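Local coordinates for Non-structural protein 3 (Porcine deltacoronavirus, PDB 6LN0) that probably processes the viral polyprotein through a papain-like protease domain and probably binds ADP-ribose through a macro domain, as in related coronaviruses, at residues A[21-32]-A[110-120]; A[255-263]-A[299-310]. All coordinates share one frame; numbering follows the deposited sequence.

How the interactions relate
Interaction 1 (21-32 with 110-120) and interaction 2 (255-263 with 299-310) lie on opposite sides of the chain's centre, their own centres about 65 Å apart, the first in the macro domain and the second in the papain-like protease. Interaction 1 is core: two neighbouring parallel strands in the middle of a sheet, joined by three regular backbone hydrogen bonds and branched aliphatic side chains, with one buried serine-histidine pair. Interaction 2 is only partly buried. It joins a turn and the helix start after it to the end of another helix and the loop that follows, relies on an aromatic pair, and has a single weak hydrogen bond across it. The two share no secondary-structure element.

Interaction 1 (A[21-32]-A[110-120]); sequences LASIKFDNSVLV and ILTEPAHYVIP
The hydroxyl OG of Ser-29 has one partner from each segment: it lies 2.6 Å from ND1 of His-116, at the edge of the imidazole and in its plane, and 2.9 Å from the backbone N of Asp-27, which donates to it. Either residue may supply the proton of the serine-histidine bond. The ring reaches the serine because CG of His-116 is anti to the backbone N (chi1 167°), and its other nitrogen, NE2, is hydrogen-bonded to Thr-150 on strand 146-152, so both ring nitrogens have partners and its rotation is fixed. Val-30 N donates to His-116 O at 2.9 Å, Val-118 N to Val-30 O at 3.0 Å, and Val-32 N to Val-118 O at 3.0 Å, the last nearly straight, with an N-H...O angle of 172°. This alternation is that of parallel strands, the short axes of 29-32 and 117-120 lying at 15°. They are adjacent strands in the interior of the six-stranded mixed sheet of the macro domain, an alpha/beta fold with helices packed on the sheet. On one face, Val-118 meets several side chains: its CG2 lies 3.9 Å from CE1 of Phe-26, whose side chain crosses it at about a right angle, while its CG1 touches Leu-31 CD1. Ile-24 slides past in the opposite direction, its CG2 against Val-118 CG2, and Leu-21 continues this layer towards helix 44-53. The other face carries Val-30, side by side with Tyr-117 and pointing the same way, CG1 against CD1. Beyond it, Val-32 and Ile-110 reach toward each other, CG1 of the valine standing 3.6 Å from CD1 of the isoleucine, while Val-32 CG2 rests 3.8 Å from CG1 of Ile-119.

Interaction 2 (A[255-263]-A[299-310]); sequences QKDNNCFVS and IYASTNRRVGEM
Phe-261 points a ring edge at a face of Tyr-300, a T-shaped pair with centroids 5.4 Å apart and planes at 85°. It ties the start of helix 260-270 to the end of helix 293-302 in the papain-like protease domain, beside Cys-260, whose helix-start position and contact with His-398 are consistent with the family's catalytic cysteine. This is the tight side. Phe-261 CG sits between its backbone N and carbonyl carbon (chi1 80°), a setting that carries the ring toward the tyrosine, with Val-262 CG2 over the centre of one phenyl face. That same methyl bridges the helices, 4.0 Å from Tyr-300 CE2 and 4.2 Å from Ile-299 CG2. Val-307 CG1 lies over the tyrosine face opposite Phe-261, and CG of Arg-305 packs obliquely against the phenyl CZ; the guanidinium NH2 is hydrogen-bonded to Gln-315. The looser side is where two turns meet, type I' from Lys-256 to Asn-259 and type II from Arg-306 to Glu-309. Gly-308 is exposed, and its N reaches Asp-257 O at 3.1 Å in a weak bond, bent to 126° at the hydrogen. Asn-258 crosses Met-310 at about a right angle, its ND2 lying 3.2 Å from the methionine CB.

Interaction 1 (A[21-32]-A[110-120])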
loop_
_atom_site.group_PDB
_atom_site.type_symbol
_atom_site.label_atom_id
_atom_site.label_comp_id
_atom_site.label_asym_id
_atom_site.label_seq_id
_atom_site.Cartn_x
_atom_site.Cartn_y
_atom_site.Cartn_z
ATOM N N LEU A 21 41.292 -4.837 13.017
ATOM C CA LEU A 21 41.741 -4.386 11.703
ATOM C C LEU A 21 42.594 -5.430 11.002
ATOM O O LEU A 21 42.395 -5.692 9.811
ATOM C CB LEU A 21 42.501 -3.061 11.841
ATOM C CG LEU A 21 41.508 -1.970 12.231
ATOM C CD1 LEU A 21 42.204 -0.676 12.546
ATOM C CD2 LEU A 21 40.423 -1.769 11.155
ATOM N N ALA A 22 43.517 -6.069 11.732
ATOM C CA ALA A 22 44.347 -7.121 11.149
ATOM C C ALA A 22 43.527 -8.176 10.414
ATOM O O ALA A 22 44.032 -8.811 9.487
ATOM C CB ALA A 22 45.199 -7.791 12.238
ATOM N N SER A 23 42.263 -8.347 10.777
ATOM C CA SER A 23 41.393 -9.332 10.155
ATOM C C SER A 23 40.973 -8.978 8.734
ATOM O O SER A 23 40.691 -9.891 7.945
ATOM C CB SER A 23 40.125 -9.486 10.971
ATOM O OG SER A 23 39.475 -8.240 11.131
ATOM N N ILE A 24 40.956 -7.691 8.376
ATOM C CA ILE A 24 40.156 -7.264 7.237
ATOM C C ILE A 24 40.721 -7.834 5.942
ATOM O O ILE A 24 41.936 -8.015 5.783
ATOM C CB ILE A 24 40.079 -5.728 7.215
ATOM C CG1 ILE A 24 39.322 -5.214 8.430
ATOM C CG2 ILE A 24 39.379 -5.224 5.957
ATOM C CD1 ILE A 24 37.804 -5.390 8.313
ATOM N N LYS A 25 39.822 -8.143 5.018
ATOM C CA LYS A 25 40.156 -8.517 3.648
ATOM C C LYS A 25 40.462 -7.245 2.849
ATOM O O LYS A 25 39.548 -6.566 2.366
ATOM C CB LYS A 25 38.997 -9.308 3.044
ATOM C CG LYS A 25 39.060 -9.567 1.535
ATOM C CD LYS A 25 37.691 -10.002 1.011
ATOM C CE LYS A 25 37.424 -9.450 -0.389
ATOM N NZ LYS A 25 38.673 -8.962 -1.051
ATOM N N PHE A 26 41.751 -6.911 2.698
ATOM C CA PHE A 26 42.161 -5.665 2.058
ATOM C C PHE A 26 42.261 -5.814 0.536
ATOM O O PHE A 26 42.191 -6.913 -0.019
ATOM C CB PHE A 26 43.494 -5.179 2.621
ATOM C CG PHE A 26 43.407 -4.664 4.028
ATOM C CD1 PHE A 26 42.837 -3.432 4.299
ATOM C CD2 PHE A 26 43.903 -5.410 5.084
ATOM C CE1 PHE A 26 42.764 -2.952 5.607
ATOM C CE2 PHE A 26 43.826 -4.940 6.384
ATOM C CZ PHE A 26 43.259 -3.709 6.647
ATOM N N ASP A 27 42.429 -4.672 -0.141
ATOM C CA ASP A 27 42.464 -4.582 -1.601
ATOM C C ASP A 27 42.924 -3.190 -2.045
ATOM O O ASP A 27 42.115 -2.379 -2.521
ATOM C CB ASP A 27 41.084 -4.908 -2.179
ATOM C CG ASP A 27 41.043 -4.815 -3.702
ATOM O OD1 ASP A 27 42.123 -4.709 -4.331
ATOM O OD2 ASP A 27 39.922 -4.842 -4.271
ATOM N N ASN A 28 44.225 -2.910 -1.894
ATOM C CA ASN A 28 44.803 -1.581 -2.142
ATOM C C ASN A 28 43.991 -0.497 -1.438
ATOM O O ASN A 28 43.690 0.559 -1.992
ATOM C CB ASN A 28 44.927 -1.305 -3.639
ATOM C CG ASN A 28 45.838 -2.294 -4.328
ATOM O OD1 ASN A 28 45.413 -3.033 -5.219
ATOM N ND2 ASN A 28 47.094 -2.335 -3.897
ATOM N N SER A 29 43.675 -0.764 -0.182
ATOM C CA SER A 29 42.654 -0.029 0.532
ATOM C C SER A 29 43.220 1.241 1.139
ATOM O O SER A 29 44.420 1.368 1.381
ATOM C CB SER A 29 42.049 -0.901 1.631
ATOM O OG SER A 29 41.682 -2.181 1.134
ATOM N N VAL A 30 42.330 2.194 1.373
ATOM C CA VAL A 30 42.633 3.342 2.209
ATOM C C VAL A 30 42.182 2.977 3.610
ATOM O O VAL A 30 40.987 2.819 3.865
ATOM C CB VAL A 30 41.939 4.609 1.717
ATOM C CG1 VAL A 30 42.108 5.734 2.748
ATOM C CG2 VAL A 30 42.509 5.006 0.373
ATOM N N LEU A 31 43.141 2.813 4.512
ATOM C CA LEU A 31 42.838 2.491 5.894
ATOM C C LEU A 31 42.759 3.792 6.664
ATOM O O LEU A 31 43.743 4.540 6.710
ATOM C CB LEU A 31 43.909 1.572 6.470
ATOM C CG LEU A 31 43.802 1.204 7.937
ATOM C CD1 LEU A 31 42.598 0.296 8.160
ATOM C CD2 LEU A 31 45.086 0.518 8.380
ATOM N N VAL A 32 41.594 4.074 7.253
ATOM C CA VAL A 32 41.406 5.302 8.017
ATOM C C VAL A 32 41.886 5.098 9.449
ATOM O O VAL A 32 41.580 4.087 10.090
ATOM C CB VAL A 32 39.936 5.767 8.003
ATOM C CG1 VAL A 32 39.838 7.077 8.734
ATOM C CG2 VAL A 32 39.412 5.938 6.584
ATOM N N ILE A 110 36.733 12.132 4.693
ATOM C CA ILE A 110 37.367 10.859 4.381
ATOM C C ILE A 110 37.020 10.392 2.977
ATOM O O ILE A 110 37.891 9.965 2.214
ATOM C CB ILE A 110 36.942 9.809 5.433
ATOM C CG1 ILE A 110 37.631 10.060 6.771
ATOM C CG2 ILE A 110 37.160 8.373 4.917
ATOM C CD1 ILE A 110 37.041 9.260 7.899
ATOM N N LEU A 111 35.732 10.433 2.636
ATOM C CA LEU A 111 35.200 9.718 1.477
ATOM C C LEU A 111 35.118 10.705 0.320
ATOM O O LEU A 111 34.078 11.315 0.061
ATOM C CB LEU A 111 33.854 9.094 1.804
ATOM C CG LEU A 111 33.926 8.140 2.997
ATOM C CD1 LEU A 111 32.713 8.290 3.896
ATOM C CD2 LEU A 111 34.094 6.698 2.526
ATOM N N THR A 112 36.244 10.869 -0.371
ATOM C CA THR A 112 36.397 11.898 -1.382
ATOM C C THR A 112 36.814 11.357 -2.734
ATOM O O THR A 112 36.634 12.052 -3.739
ATOM C CB THR A 112 37.437 12.934 -0.929
ATOM O OG1 THR A 112 38.727 12.308 -0.851
ATOM C CG2 THR A 112 37.061 13.489 0.428
ATOM N N GLU A 113 37.347 10.149 -2.793
ATOM C CA GLU A 113 37.946 9.576 -3.984
ATOM C C GLU A 113 37.398 8.174 -4.179
ATOM O O GLU A 113 36.937 7.546 -3.225
ATOM C CB GLU A 113 39.475 9.530 -3.853
ATOM C CG GLU A 113 40.091 10.805 -3.313
ATOM C CD GLU A 113 40.104 11.917 -4.348
ATOM O OE1 GLU A 113 39.724 13.068 -4.003
ATOM O OE2 GLU A 113 40.496 11.631 -5.508
ATOM N N PRO A 114 37.409 7.664 -5.387
ATOM C CA PRO A 114 36.830 6.329 -5.593
ATOM C C PRO A 114 37.833 5.225 -5.285
ATOM O O PRO A 114 38.580 4.754 -6.148
ATOM C CB PRO A 114 36.394 6.366 -7.062
ATOM C CG PRO A 114 37.328 7.346 -7.684
ATOM C CD PRO A 114 37.751 8.334 -6.653
ATOM N N ALA A 115 37.843 4.837 -4.010
ATOM C CA ALA A 115 38.756 3.848 -3.458
ATOM C C ALA A 115 37.979 2.971 -2.492
ATOM O O ALA A 115 36.834 3.270 -2.132
ATOM C CB ALA A 115 39.937 4.506 -2.730
ATOM N N HIS A 116 38.620 1.888 -2.052
ATOM C CA HIS A 116 38.049 1.008 -1.040
ATOM C C HIS A 116 38.489 1.485 0.338
ATOM O O HIS A 116 39.666 1.388 0.692
ATOM C CB HIS A 116 38.462 -0.444 -1.243
ATOM C CG HIS A 116 38.147 -1.303 -0.058
ATOM N ND1 HIS A 116 39.105 -2.030 0.618
ATOM C CD2 HIS A 116 36.982 -1.507 0.605
ATOM C CE1 HIS A 116 38.538 -2.669 1.626
ATOM N NE2 HIS A 116 37.251 -2.370 1.641
ATOM N N TYR A 117 37.540 1.957 1.127
ATOM C CA TYR A 117 37.814 2.507 2.441
ATOM C C TYR A 117 37.552 1.466 3.520
ATOM O O TYR A 117 36.589 0.696 3.441
ATOM C CB TYR A 117 36.944 3.732 2.690
ATOM C CG TYR A 117 37.315 4.919 1.842
ATOM C CD1 TYR A 117 38.282 5.823 2.269
ATOM C CD2 TYR A 117 36.694 5.152 0.624
ATOM C CE1 TYR A 117 38.632 6.922 1.503
ATOM C CE2 TYR A 117 37.042 6.249 -0.149
ATOM C CZ TYR A 117 38.007 7.129 0.295
ATOM O OH TYR A 117 38.351 8.227 -0.459
ATOM N N VAL A 118 38.412 1.454 4.532
ATOM C CA VAL A 118 38.218 0.638 5.718
ATOM C C VAL A 118 38.179 1.600 6.885
ATOM O O VAL A 118 39.143 2.338 7.116
ATOM C CB VAL A 118 39.326 -0.410 5.884
ATOM C CG1 VAL A 118 39.113 -1.209 7.122
ATOM C CG2 VAL A 118 39.357 -1.319 4.673
ATOM N N ILE A 119 37.052 1.643 7.584
ATOM C CA ILE A 119 36.870 2.705 8.563
ATOM C C ILE A 119 36.461 2.119 9.910
ATOM O O ILE A 119 35.368 1.545 10.041
ATOM C CB ILE A 119 35.843 3.742 8.074
ATOM C CG1 ILE A 119 36.086 4.096 6.607
ATOM C CG2 ILE A 119 35.908 5.001 8.902
ATOM C CD1 ILE A 119 35.439 5.395 6.176
ATOM N N PRO A 120 37.322 2.198 10.922
ATOM C CA PRO A 120 36.841 2.084 12.303
ATOM C C PRO A 120 35.805 3.165 12.569
ATOM O O PRO A 120 36.035 4.344 12.287
ATOM C CB PRO A 120 38.110 2.303 13.140
ATOM C CG PRO A 120 39.134 2.899 12.166
ATOM C CD PRO A 120 38.790 2.285 10.854
#

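Interaction 2 (A[255-263]-A[299-310])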
loop_
_atom_site.group_PDB
_atom_site.type_symbol
_atom_site.label_atom_id
_atom_site.label_comp_id
_atom_site.label_asym_id
_atom_site.label_seq_id
_atom_site.Cartn_x
_atom_site.Cartn_y
_atom_site.Cartn_z
ATOM N N GLN A 255 -32.935 3.091 7.698
ATOM C CA GLN A 255 -32.490 4.319 7.048
ATOM C C GLN A 255 -31.421 5.017 7.891
ATOM O O GLN A 255 -31.539 5.125 9.117
ATOM C CB GLN A 255 -33.699 5.235 6.808
ATOM C CG GLN A 255 -33.392 6.686 6.457
ATOM C CD GLN A 255 -32.633 6.841 5.149
ATOM O OE1 GLN A 255 -33.098 6.409 4.089
ATOM N NE2 GLN A 255 -31.449 7.474 5.215
ATOM N N LYS A 256 -30.361 5.477 7.225
ATOM C CA LYS A 256 -29.204 6.052 7.905
ATOM C C LYS A 256 -28.162 6.521 6.904
ATOM O O LYS A 256 -27.834 5.790 5.963
ATOM C CB LYS A 256 -28.564 5.031 8.845
ATOM C CG LYS A 256 -27.260 5.492 9.472
ATOM C CD LYS A 256 -26.988 4.713 10.737
ATOM C CE LYS A 256 -25.509 4.583 10.991
ATOM N NZ LYS A 256 -25.231 3.820 12.249
ATOM N N ASP A 257 -27.639 7.734 7.089
ATOM C CA ASP A 257 -26.464 8.197 6.350
ATOM C C ASP A 257 -26.669 8.128 4.835
ATOM O O ASP A 257 -25.743 7.796 4.081
ATOM C CB ASP A 257 -25.219 7.401 6.750
ATOM C CG ASP A 257 -24.683 7.784 8.112
ATOM O OD1 ASP A 257 -24.396 8.985 8.318
ATOM O OD2 ASP A 257 -24.523 6.876 8.967
ATOM N N ASN A 258 -27.887 8.427 4.382
ATOM C CA ASN A 258 -28.228 8.455 2.963
ATOM C C ASN A 258 -28.158 7.086 2.313
ATOM O O ASN A 258 -27.957 6.988 1.102
ATOM C CB ASN A 258 -27.329 9.409 2.177
ATOM C CG ASN A 258 -27.839 10.806 2.178
ATOM O OD1 ASN A 258 -28.728 11.144 2.959
ATOM N ND2 ASN A 258 -27.279 11.646 1.307
ATOM N N ASN A 259 -28.306 6.024 3.082
ATOM C CA ASN A 259 -28.187 4.687 2.526
ATOM C C ASN A 259 -29.485 4.186 1.855
ATOM O O ASN A 259 -29.628 2.969 1.683
ATOM C CB ASN A 259 -27.752 3.710 3.623
ATOM C CG ASN A 259 -28.823 3.506 4.678
ATOM O OD1 ASN A 259 -29.803 4.253 4.723
ATOM N ND2 ASN A 259 -28.651 2.489 5.523
ATOM N N CYS A 260 -30.439 5.057 1.501
ATOM C CA CYS A 260 -31.721 4.535 1.020
ATOM C C CYS A 260 -31.576 3.905 -0.354
ATOM O O CYS A 260 -32.234 2.897 -0.643
ATOM C CB CYS A 260 -32.798 5.637 1.026
ATOM S SG CYS A 260 -32.406 7.134 0.089
ATOM N N PHE A 261 -30.687 4.456 -1.185
ATOM C CA PHE A 261 -30.361 3.822 -2.459
ATOM C C PHE A 261 -29.886 2.383 -2.295
ATOM O O PHE A 261 -30.032 1.587 -3.229
ATOM C CB PHE A 261 -29.312 4.641 -3.229
ATOM C CG PHE A 261 -27.882 4.436 -2.771
ATOM C CD1 PHE A 261 -27.430 4.968 -1.578
ATOM C CD2 PHE A 261 -26.986 3.748 -3.570
ATOM C CE1 PHE A 261 -26.090 4.789 -1.183
ATOM C CE2 PHE A 261 -25.664 3.564 -3.192
ATOM C CZ PHE A 261 -25.218 4.085 -1.991
ATOM N N VAL A 262 -29.373 2.013 -1.127
ATOM C CA VAL A 262 -28.943 0.637 -0.922
ATOM C C VAL A 262 -30.113 -0.230 -0.489
ATOM O O VAL A 262 -30.378 -1.282 -1.085
ATOM C CB VAL A 262 -27.791 0.575 0.101
ATOM C CG1 VAL A 262 -27.464 -0.853 0.432
ATOM C CG2 VAL A 262 -26.583 1.297 -0.430
ATOM N N SER A 263 -30.826 0.193 0.560
ATOM C CA SER A 263 -32.010 -0.541 1.011
ATOM C C SER A 263 -33.026 -0.721 -0.114
ATOM O O SER A 263 -33.614 -1.794 -0.250
ATOM C CB SER A 263 -32.664 0.167 2.205
ATOM O OG SER A 263 -32.793 1.561 1.961
ATOM N N ILE A 299 -21.513 -3.175 -1.549
ATOM C CA ILE A 299 -22.357 -2.376 -2.437
ATOM C C ILE A 299 -21.744 -1.005 -2.641
ATOM O O ILE A 299 -21.677 -0.496 -3.767
ATOM C CB ILE A 299 -23.794 -2.254 -1.903
ATOM C CG1 ILE A 299 -24.381 -3.620 -1.614
ATOM C CG2 ILE A 299 -24.645 -1.480 -2.885
ATOM C CD1 ILE A 299 -25.166 -4.145 -2.663
ATOM N N TYR A 300 -21.305 -0.377 -1.553
ATOM C CA TYR A 300 -20.740 0.963 -1.659
ATOM C C TYR A 300 -19.476 0.977 -2.504
ATOM O O TYR A 300 -19.278 1.894 -3.311
ATOM C CB TYR A 300 -20.428 1.515 -0.278
ATOM C CG TYR A 300 -21.559 2.282 0.375
ATOM C CD1 TYR A 300 -21.670 3.650 0.203
ATOM C CD2 TYR A 300 -22.487 1.637 1.195
ATOM C CE1 TYR A 300 -22.665 4.360 0.815
ATOM C CE2 TYR A 300 -23.480 2.336 1.810
ATOM C CZ TYR A 300 -23.574 3.705 1.614
ATOM O OH TYR A 300 -24.574 4.427 2.219
ATOM N N ALA A 301 -18.596 -0.021 -2.324
ATOM C CA ALA A 301 -17.340 -0.039 -3.082
ATOM C C ALA A 301 -17.575 -0.373 -4.554
ATOM O O ALA A 301 -16.875 0.143 -5.432
ATOM C CB ALA A 301 -16.356 -1.042 -2.471
ATOM N N SER A 302 -18.540 -1.248 -4.844
ATOM C CA SER A 302 -18.824 -1.581 -6.238
ATOM C C SER A 302 -19.429 -0.402 -7.002
ATOM O O SER A 302 -19.220 -0.293 -8.216
ATOM C CB SER A 302 -19.761 -2.789 -6.319
ATOM O OG SER A 302 -19.187 -3.922 -5.691
ATOM N N THR A 303 -20.186 0.477 -6.331
ATOM C CA THR A 303 -20.814 1.610 -7.004
ATOM C C THR A 303 -20.084 2.921 -6.736
ATOM O O THR A 303 -20.575 3.982 -7.122
ATOM C CB THR A 303 -22.309 1.727 -6.622
ATOM O OG1 THR A 303 -22.466 1.937 -5.219
ATOM C CG2 THR A 303 -23.049 0.469 -6.959
ATOM N N ASN A 304 -18.907 2.869 -6.106
ATOM C CA ASN A 304 -18.037 4.034 -5.961
ATOM C C ASN A 304 -18.732 5.147 -5.176
ATOM O O ASN A 304 -18.767 6.305 -5.582
ATOM C CB ASN A 304 -17.554 4.533 -7.322
ATOM C CG ASN A 304 -16.740 3.501 -8.050
ATOM O OD1 ASN A 304 -15.685 3.105 -7.582
ATOM N ND2 ASN A 304 -17.225 3.049 -9.192
ATOM N N ARG A 305 -19.281 4.784 -4.031
ATOM C CA ARG A 305 -19.878 5.745 -3.127
ATOM C C ARG A 305 -19.161 5.679 -1.794
ATOM O O ARG A 305 -18.494 4.694 -1.476
ATOM C CB ARG A 305 -21.372 5.465 -2.906
ATOM C CG ARG A 305 -22.150 5.343 -4.175
ATOM C CD ARG A 305 -22.204 6.671 -4.888
ATOM N NE ARG A 305 -23.070 6.566 -6.051
ATOM C CZ ARG A 305 -23.283 7.553 -6.910
ATOM N NH1 ARG A 305 -22.679 8.723 -6.726
ATOM N NH2 ARG A 305 -24.101 7.369 -7.946
ATOM N N ARG A 306 -19.335 6.724 -1.000
ATOM C CA ARG A 306 -18.907 6.707 0.385
ATOM C C ARG A 306 -20.123 6.861 1.285
ATOM O O ARG A 306 -21.090 7.543 0.943
ATOM C CB ARG A 306 -17.886 7.806 0.663
ATOM C CG ARG A 306 -16.761 7.875 -0.370
ATOM C CD ARG A 306 -16.033 6.530 -0.518
ATOM N NE ARG A 306 -15.456 6.055 0.744
ATOM C CZ ARG A 306 -14.237 6.367 1.190
ATOM N NH1 ARG A 306 -13.445 7.160 0.478
ATOM N NH2 ARG A 306 -13.811 5.878 2.349
ATOM N N VAL A 307 -20.068 6.205 2.440
ATOM C CA VAL A 307 -21.148 6.305 3.410
ATOM C C VAL A 307 -21.388 7.762 3.774
ATOM O O VAL A 307 -20.448 8.514 4.066
ATOM C CB VAL A 307 -20.808 5.459 4.640
ATOM C CG1 VAL A 307 -21.070 4.006 4.336
ATOM C CG2 VAL A 307 -19.351 5.643 4.997
ATOM N N GLY A 308 -22.656 8.168 3.759
ATOM C CA GLY A 308 -23.021 9.560 3.915
ATOM C C GLY A 308 -23.439 10.151 2.585
ATOM O O GLY A 308 -24.373 10.954 2.501
ATOM N N GLU A 309 -22.745 9.733 1.532
ATOM C CA GLU A 309 -23.080 10.109 0.169
ATOM C C GLU A 309 -24.311 9.343 -0.280
ATOM O O GLU A 309 -24.598 8.239 0.207
ATOM C CB GLU A 309 -21.893 9.801 -0.738
ATOM C CG GLU A 309 -21.885 10.305 -2.148
ATOM C CD GLU A 309 -20.581 9.876 -2.822
ATOM O OE1 GLU A 309 -19.751 9.226 -2.122
ATOM O OE2 GLU A 309 -20.385 10.170 -4.029
ATOM N N MET A 310 -25.054 9.944 -1.202
ATOM C CA MET A 310 -26.286 9.364 -1.709
ATOM C C MET A 310 -26.036 8.920 -3.139
ATOM O O MET A 310 -25.419 9.653 -3.922
ATOM C CB MET A 310 -27.449 10.363 -1.628
ATOM C CG MET A 310 -28.816 9.764 -2.025
ATOM S SD MET A 310 -29.399 10.463 -3.561
ATOM C CE MET A 310 -30.805 9.432 -3.927
#